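Local structure of inosine-uridine nucleoside N-ribohydrolase (Xanthomonas oryzae pv. oryzae, 4KL0) at residues A[46-50]-A[83-89]; A[28-34]-A[59-65]. The protein binds calcium and, like other members of its family, probably hydrolyses N-glycosidic bonds, though its exact function is not known. All coordinates share one frame; numbering follows the deposited sequence.

Contact 1: residues A[46-50]-A[83-89]; sequences YTIAK and VFDRLAL
Lys50 and Tyr46 reach residues 83-89 through different first torsions. In Lys50 CG is anti to the backbone N (chi1 162°) and the chain then bends at chi2 and chi4, which curls it over the end of helix 70-86. There NZ donates to Leu87 O at 2.9 Å, the donor tilted 33° from the carbonyl plane. That carbonyl lies where the helix has ended in a Schellman motif: Leu89 N bonds to Phe84 O, and Ala88, with positive phi, is the C-prime residue. Lys50 CD also packs, 3.7 Å from Leu89 CD2.

In Tyr46 CG is anti to the carbonyl carbon, which brings the ring across Phe84, whose CZ sits over one face, 3.6 Å above the plane and offset toward the rim. The ring planes are 41° apart, an oblique pair. Val83 CG1 meets the tyrosine edge at CD2, 4.0 Å away, while Leu87 CD1 packs on Tyr46 O at 3.6 Å. The Tyr46 side chain lies about 4 Å (nearest atoms) from that of the calcium ligand Asp42. The contact joins helix 41-54 to the C-terminal end of helix 70-86; helix 248-269 touches both Thr47 and Val83, and helix 358-372 packs on Thr47 and Ile48.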
loop_
_atom_site.group_PDB
_atom_site.type_symbol
_atom_site.label_atom_id
_atom_site.label_comp_id
_atom_site.label_asym_id
_atom_site.label_seq_id
_atom_site.Cartn_x
_atom_site.Cartn_y
_atom_site.Cartn_z
ATOM N N TYR A 46 -1.749 -2.277 6.264
ATOM C CA TYR A 46 -2.768 -3.049 6.966
ATOM C C TYR A 46 -2.863 -2.517 8.402
ATOM O O TYR A 46 -3.967 -2.418 8.992
ATOM C CB TYR A 46 -2.404 -4.543 7.054
ATOM C CG TYR A 46 -2.135 -5.247 5.748
ATOM C CD1 TYR A 46 -2.560 -4.713 4.531
ATOM C CD2 TYR A 46 -1.453 -6.432 5.718
ATOM C CE1 TYR A 46 -2.265 -5.348 3.315
ATOM C CE2 TYR A 46 -1.183 -7.086 4.544
ATOM C CZ TYR A 46 -1.582 -6.551 3.337
ATOM O OH TYR A 46 -1.229 -7.218 2.197
ATOM N N THR A 47 -1.681 -2.194 8.977
ATOM C CA THR A 47 -1.615 -1.698 10.374
ATOM C C THR A 47 -2.323 -0.344 10.540
ATOM O O THR A 47 -3.189 -0.207 11.408
ATOM C CB THR A 47 -0.181 -1.610 10.845
ATOM O OG1 THR A 47 0.400 -2.912 10.736
ATOM C CG2 THR A 47 -0.082 -1.195 12.314
ATOM N N ILE A 48 -1.993 0.637 9.695
ATOM C CA ILE A 48 -2.790 1.857 9.784
ATOM C C ILE A 48 -4.255 1.693 9.424
ATOM O O ILE A 48 -5.077 2.413 9.979
ATOM C CB ILE A 48 -2.221 3.042 9.057
ATOM C CG1 ILE A 48 -2.255 2.869 7.551
ATOM C CG2 ILE A 48 -0.739 3.312 9.521
ATOM C CD1 ILE A 48 -2.052 4.188 6.797
ATOM N N ALA A 49 -4.596 0.757 8.531
ATOM C CA ALA A 49 -6.008 0.486 8.232
ATOM C C ALA A 49 -6.734 -0.009 9.475
ATOM O O ALA A 49 -7.914 0.304 9.637
ATOM C CB ALA A 49 -6.175 -0.514 7.102
ATOM N N LYS A 50 -6.074 -0.796 10.321
ATOM C CA LYS A 50 -6.739 -1.236 11.555
ATOM C C LYS A 50 -7.219 -0.062 12.377
ATOM O O LYS A 50 -8.374 -0.081 12.835
ATOM C CB LYS A 50 -5.811 -2.105 12.407
ATOM C CG LYS A 50 -6.223 -2.261 13.844
ATOM C CD LYS A 50 -7.575 -2.934 13.970
ATOM C CE LYS A 50 -7.934 -2.955 15.474
ATOM N NZ LYS A 50 -6.729 -3.337 16.320
ATOM N N VAL A 83 -1.624 -11.447 9.483
ATOM C CA VAL A 83 -1.488 -10.116 10.032
ATOM C C VAL A 83 -2.837 -9.527 10.434
ATOM O O VAL A 83 -2.981 -9.027 11.560
ATOM C CB VAL A 83 -0.765 -9.186 9.046
ATOM C CG1 VAL A 83 -0.849 -7.696 9.499
ATOM C CG2 VAL A 83 0.697 -9.628 8.863
ATOM N N PHE A 84 -3.860 -9.670 9.586
ATOM C CA PHE A 84 -5.203 -9.211 9.992
ATOM C C PHE A 84 -5.693 -9.884 11.289
ATOM O O PHE A 84 -6.260 -9.213 12.139
ATOM C CB PHE A 84 -6.205 -9.377 8.852
ATOM C CG PHE A 84 -5.898 -8.522 7.669
ATOM C CD1 PHE A 84 -5.708 -7.140 7.806
ATOM C CD2 PHE A 84 -5.806 -9.108 6.427
ATOM C CE1 PHE A 84 -5.397 -6.361 6.653
ATOM C CE2 PHE A 84 -5.500 -8.364 5.274
ATOM C CZ PHE A 84 -5.325 -6.995 5.411
ATOM N N ASP A 85 -5.412 -11.173 11.417
ATOM C CA ASP A 85 -5.773 -11.915 12.642
ATOM C C ASP A 85 -5.106 -11.301 13.890
ATOM O O ASP A 85 -5.752 -11.055 14.930
ATOM C CB ASP A 85 -5.334 -13.367 12.515
ATOM C CG ASP A 85 -6.190 -14.189 11.555
ATOM O OD1 ASP A 85 -7.312 -13.767 11.143
ATOM O OD2 ASP A 85 -5.706 -15.298 11.234
ATOM N N ARG A 86 -3.814 -10.993 13.784
ATOM C CA ARG A 86 -3.025 -10.389 14.901
ATOM C C ARG A 86 -3.358 -8.915 15.174
ATOM O O ARG A 86 -3.015 -8.347 16.209
ATOM C CB ARG A 86 -1.547 -10.552 14.590
ATOM C CG ARG A 86 -1.179 -12.021 14.617
ATOM C CD ARG A 86 0.243 -12.247 14.118
ATOM N NE ARG A 86 0.700 -13.638 14.280
ATOM C CZ ARG A 86 0.371 -14.657 13.486
ATOM N NH1 ARG A 86 -0.505 -14.530 12.506
ATOM N NH2 ARG A 86 0.881 -15.866 13.728
ATOM N N LEU A 87 -4.009 -8.275 14.209
ATOM C CA LEU A 87 -4.503 -6.903 14.380
ATOM C C LEU A 87 -5.966 -6.912 14.827
ATOM O O LEU A 87 -6.587 -5.875 14.896
ATOM C CB LEU A 87 -4.426 -6.138 13.031
ATOM C CG LEU A 87 -3.043 -5.848 12.465
ATOM C CD1 LEU A 87 -3.236 -5.249 11.038
ATOM C CD2 LEU A 87 -2.242 -4.889 13.384
ATOM N N ALA A 88 -6.520 -8.077 15.150
ATOM C CA ALA A 88 -7.946 -8.196 15.515
ATOM C C ALA A 88 -8.856 -7.549 14.461
ATOM O O ALA A 88 -9.767 -6.747 14.764
ATOM C CB ALA A 88 -8.216 -7.595 16.889
ATOM N N LEU A 89 -8.554 -7.871 13.203
ATOM C CA LEU A 89 -9.466 -7.626 12.108
ATOM C C LEU A 89 -9.864 -9.007 11.610
ATOM O O LEU A 89 -9.486 -9.442 10.502
ATOM C CB LEU A 89 -8.753 -6.849 11.027
ATOM C CG LEU A 89 -8.476 -5.383 11.370
ATOM C CD1 LEU A 89 -7.515 -4.822 10.291
ATOM C CD2 LEU A 89 -9.763 -4.529 11.484
#

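Contact 2: residues A[28-34]-A[59-65]; sequences LDTLLFT and RLTDVVV
Strands 28-34 and 59-65 run parallel with a strong twist, the axes of the two segments 43° apart and 4.7 Å at closest approach. Six backbone N-H...O bonds join them, including Leu32 N to Asp62 O at 3.1 Å and Val64 N to Leu32 O at 2.9 Å. The pairing slips by one residue between Thr30 and Leu31: Thr30 pairs with Leu60 but Leu31 with Asp62, leaving Thr61 as the extra residue of a beta bulge. Its N-H still bonds to Thr30 O, so the ladder is not interrupted. Leu28 O is gripped by two donors, Arg59 N and Thr30 OG1, which reach it from opposite faces of its carbonyl plane.

Asp29 and Arg59 lie side by side in a salt bridge. Arg59 NH2 meets the syn side of Asp29 OD2 at 2.8 Å, while NE makes a weak bond to OD1; a bend at chi3 (75°) turns the guanidinium toward the carboxylate, and the two planes are only 22° apart. At the bulge, Thr61 OG1 donates to the anti side of Asp62 OD1 at 2.8 Å, out of the carboxylate plane, and Leu31 CD2 rests 3.8 Å from that hydroxyl. Asp62 OD1 is also salt-bridged to Arg138. On the face carrying Thr30, Leu32 and Thr34, Leu60 CD1 sits against Leu32 CB at 3.8 Å, and Thr34 CG2 presses on Val63 CG1 at 3.4 Å, tighter than usual for two carbons.

Together with helix 41-54 the strands form a beta-alpha-beta unit in the Rossmann-like core. Strand 146-150 continues the sheet beyond 28-34; helix 133-141 covers Leu31, Phe33 and Val64, whereas helix 70-86 packs on Leu60, Val63 and Val65.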
loop_
_atom_site.group_PDB
_atom_site.type_symbol
_atom_site.label_atom_id
_atom_site.label_comp_id
_atom_site.label_asym_id
_atom_site.label_seq_id
_atom_site.Cartn_x
_atom_site.Cartn_y
_atom_site.Cartn_z
ATOM N N LEU A 28 -16.171 3.988 5.068
ATOM C CA LEU A 28 -16.107 3.654 3.651
ATOM C C LEU A 28 -15.713 2.185 3.476
ATOM O O LEU A 28 -14.592 1.810 3.824
ATOM C CB LEU A 28 -15.103 4.611 2.972
ATOM C CG LEU A 28 -14.933 4.441 1.439
ATOM C CD1 LEU A 28 -16.227 4.714 0.655
ATOM C CD2 LEU A 28 -13.799 5.296 0.897
ATOM N N ASP A 29 -16.566 1.342 2.896
ATOM C CA ASP A 29 -16.153 -0.042 2.646
ATOM C C ASP A 29 -15.048 -0.035 1.594
ATOM O O ASP A 29 -15.159 0.700 0.591
ATOM C CB ASP A 29 -17.324 -0.898 2.161
ATOM C CG ASP A 29 -18.139 -1.455 3.308
ATOM O OD1 ASP A 29 -17.837 -1.111 4.473
ATOM O OD2 ASP A 29 -19.077 -2.255 3.060
ATOM N N THR A 30 -14.001 -0.845 1.823
ATOM C CA THR A 30 -12.753 -0.727 1.041
ATOM C C THR A 30 -12.310 -2.056 0.494
ATOM O O THR A 30 -12.289 -3.050 1.224
ATOM C CB THR A 30 -11.623 -0.118 1.923
ATOM O OG1 THR A 30 -11.978 1.219 2.320
ATOM C CG2 THR A 30 -10.294 -0.074 1.159
ATOM N N LEU A 31 -11.961 -2.070 -0.802
ATOM C CA LEU A 31 -11.401 -3.246 -1.501
ATOM C C LEU A 31 -9.907 -2.937 -1.748
ATOM O O LEU A 31 -9.569 -1.858 -2.338
ATOM C CB LEU A 31 -12.071 -3.463 -2.868
ATOM C CG LEU A 31 -13.601 -3.357 -2.796
ATOM C CD1 LEU A 31 -14.185 -3.480 -4.240
ATOM C CD2 LEU A 31 -14.169 -4.408 -1.897
ATOM N N LEU A 32 -9.039 -3.828 -1.266
ATOM C CA LEU A 32 -7.581 -3.602 -1.303
ATOM C C LEU A 32 -6.916 -4.667 -2.170
ATOM O O LEU A 32 -7.196 -5.870 -2.062
ATOM C CB LEU A 32 -7.060 -3.631 0.136
ATOM C CG LEU A 32 -5.593 -3.368 0.369
ATOM C CD1 LEU A 32 -5.252 -1.921 -0.068
ATOM C CD2 LEU A 32 -5.201 -3.516 1.886
ATOM N N PHE A 33 -5.981 -4.218 -3.024
ATOM C CA PHE A 33 -5.219 -5.086 -3.921
ATOM C C PHE A 33 -3.749 -4.915 -3.559
ATOM O O PHE A 33 -3.253 -3.789 -3.550
ATOM C CB PHE A 33 -5.466 -4.641 -5.378
ATOM C CG PHE A 33 -6.910 -4.679 -5.754
ATOM C CD1 PHE A 33 -7.428 -5.784 -6.436
ATOM C CD2 PHE A 33 -7.727 -3.609 -5.440
ATOM C CE1 PHE A 33 -8.834 -5.816 -6.740
ATOM C CE2 PHE A 33 -9.115 -3.646 -5.744
ATOM C CZ PHE A 33 -9.620 -4.780 -6.428
ATOM N N THR A 34 -3.075 -5.994 -3.140
ATOM C CA THR A 34 -1.828 -5.853 -2.357
ATOM C C THR A 34 -0.874 -7.031 -2.547
ATOM O O THR A 34 -1.279 -8.090 -3.042
ATOM C CB THR A 34 -2.234 -5.746 -0.896
ATOM O OG1 THR A 34 -1.096 -5.638 -0.030
ATOM C CG2 THR A 34 -3.045 -6.943 -0.459
ATOM N N ARG A 59 -13.925 0.396 6.321
ATOM C CA ARG A 59 -14.079 -0.977 6.776
ATOM C C ARG A 59 -13.488 -1.861 5.688
ATOM O O ARG A 59 -13.895 -1.772 4.496
ATOM C CB ARG A 59 -15.522 -1.316 7.151
ATOM C CG ARG A 59 -15.679 -2.777 7.519
ATOM C CD ARG A 59 -17.129 -3.130 7.857
ATOM N NE ARG A 59 -17.899 -3.199 6.633
ATOM C CZ ARG A 59 -19.133 -3.697 6.556
ATOM N NH1 ARG A 59 -19.724 -4.178 7.655
ATOM N NH2 ARG A 59 -19.764 -3.732 5.389
ATOM N N LEU A 60 -12.443 -2.607 6.070
ATOM C CA LEU A 60 -11.652 -3.363 5.056
ATOM C C LEU A 60 -12.349 -4.691 4.863
ATOM O O LEU A 60 -12.198 -5.608 5.700
ATOM C CB LEU A 60 -10.198 -3.540 5.534
ATOM C CG LEU A 60 -9.223 -4.209 4.599
ATOM C CD1 LEU A 60 -9.211 -3.483 3.256
ATOM C CD2 LEU A 60 -7.847 -4.219 5.293
ATOM N N THR A 61 -13.099 -4.826 3.761
ATOM C CA THR A 61 -13.951 -6.001 3.651
ATOM C C THR A 61 -13.286 -7.153 2.884
ATOM O O THR A 61 -13.464 -8.348 3.229
ATOM C CB THR A 61 -15.313 -5.612 3.038
ATOM O OG1 THR A 61 -15.117 -5.121 1.694
ATOM C CG2 THR A 61 -15.965 -4.501 3.874
ATOM N N ASP A 62 -12.465 -6.809 1.878
ATOM C CA ASP A 62 -11.927 -7.812 0.975
ATOM C C ASP A 62 -10.532 -7.387 0.564
ATOM O O ASP A 62 -10.290 -6.214 0.312
ATOM C CB ASP A 62 -12.802 -7.926 -0.290
ATOM C CG ASP A 62 -14.242 -8.368 0.038
ATOM O OD1 ASP A 62 -15.095 -7.491 0.237
ATOM O OD2 ASP A 62 -14.502 -9.591 0.082
ATOM N N VAL A 63 -9.654 -8.345 0.523
ATOM C CA VAL A 63 -8.289 -8.106 0.072
ATOM C C VAL A 63 -7.917 -9.184 -0.939
ATOM O O VAL A 63 -8.082 -10.389 -0.680
ATOM C CB VAL A 63 -7.361 -8.170 1.304
ATOM C CG1 VAL A 63 -5.928 -8.013 0.898
ATOM C CG2 VAL A 63 -7.731 -7.074 2.286
ATOM N N VAL A 64 -7.437 -8.793 -2.110
ATOM C CA VAL A 64 -7.010 -9.780 -3.095
ATOM C C VAL A 64 -5.498 -9.580 -3.322
ATOM O O VAL A 64 -5.023 -8.473 -3.482
ATOM C CB VAL A 64 -7.775 -9.650 -4.394
ATOM C CG1 VAL A 64 -7.279 -10.672 -5.380
ATOM C CG2 VAL A 64 -9.318 -9.851 -4.121
ATOM N N VAL A 65 -4.754 -10.664 -3.268
ATOM C CA VAL A 65 -3.272 -10.601 -3.164
ATOM C C VAL A 65 -2.634 -11.060 -4.480
ATOM O O VAL A 65 -3.000 -12.123 -5.064
ATOM C CB VAL A 65 -2.809 -11.553 -2.017
ATOM C CG1 VAL A 65 -1.311 -11.672 -1.969
ATOM C CG2 VAL A 65 -3.360 -11.054 -0.665
#

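From the N terminus the chain passes along strand 28-34, helix 41-54, strand 58-65 and helix 70-86. Contact 2 closes the first loop when 59-65 pairs beside 28-34, with 24 residues between the segments; contact 1 closes the second, spanning 32 residues, when 83-89 returns to 46-50. Because 46-50 lies inside the first loop and 59-65 inside the second, the closures cross rather than nest. They also touch: Tyr46 OH and Thr34 OG1, 2.7 Å apart, probably share a hydrogen bond, and Phe84 CE1 packs on Leu60 CD2. Thr34 OG1 also bonds Asp42, a calcium ligand, so at Tyr46 and Thr34 the two contacts meet beside the metal site.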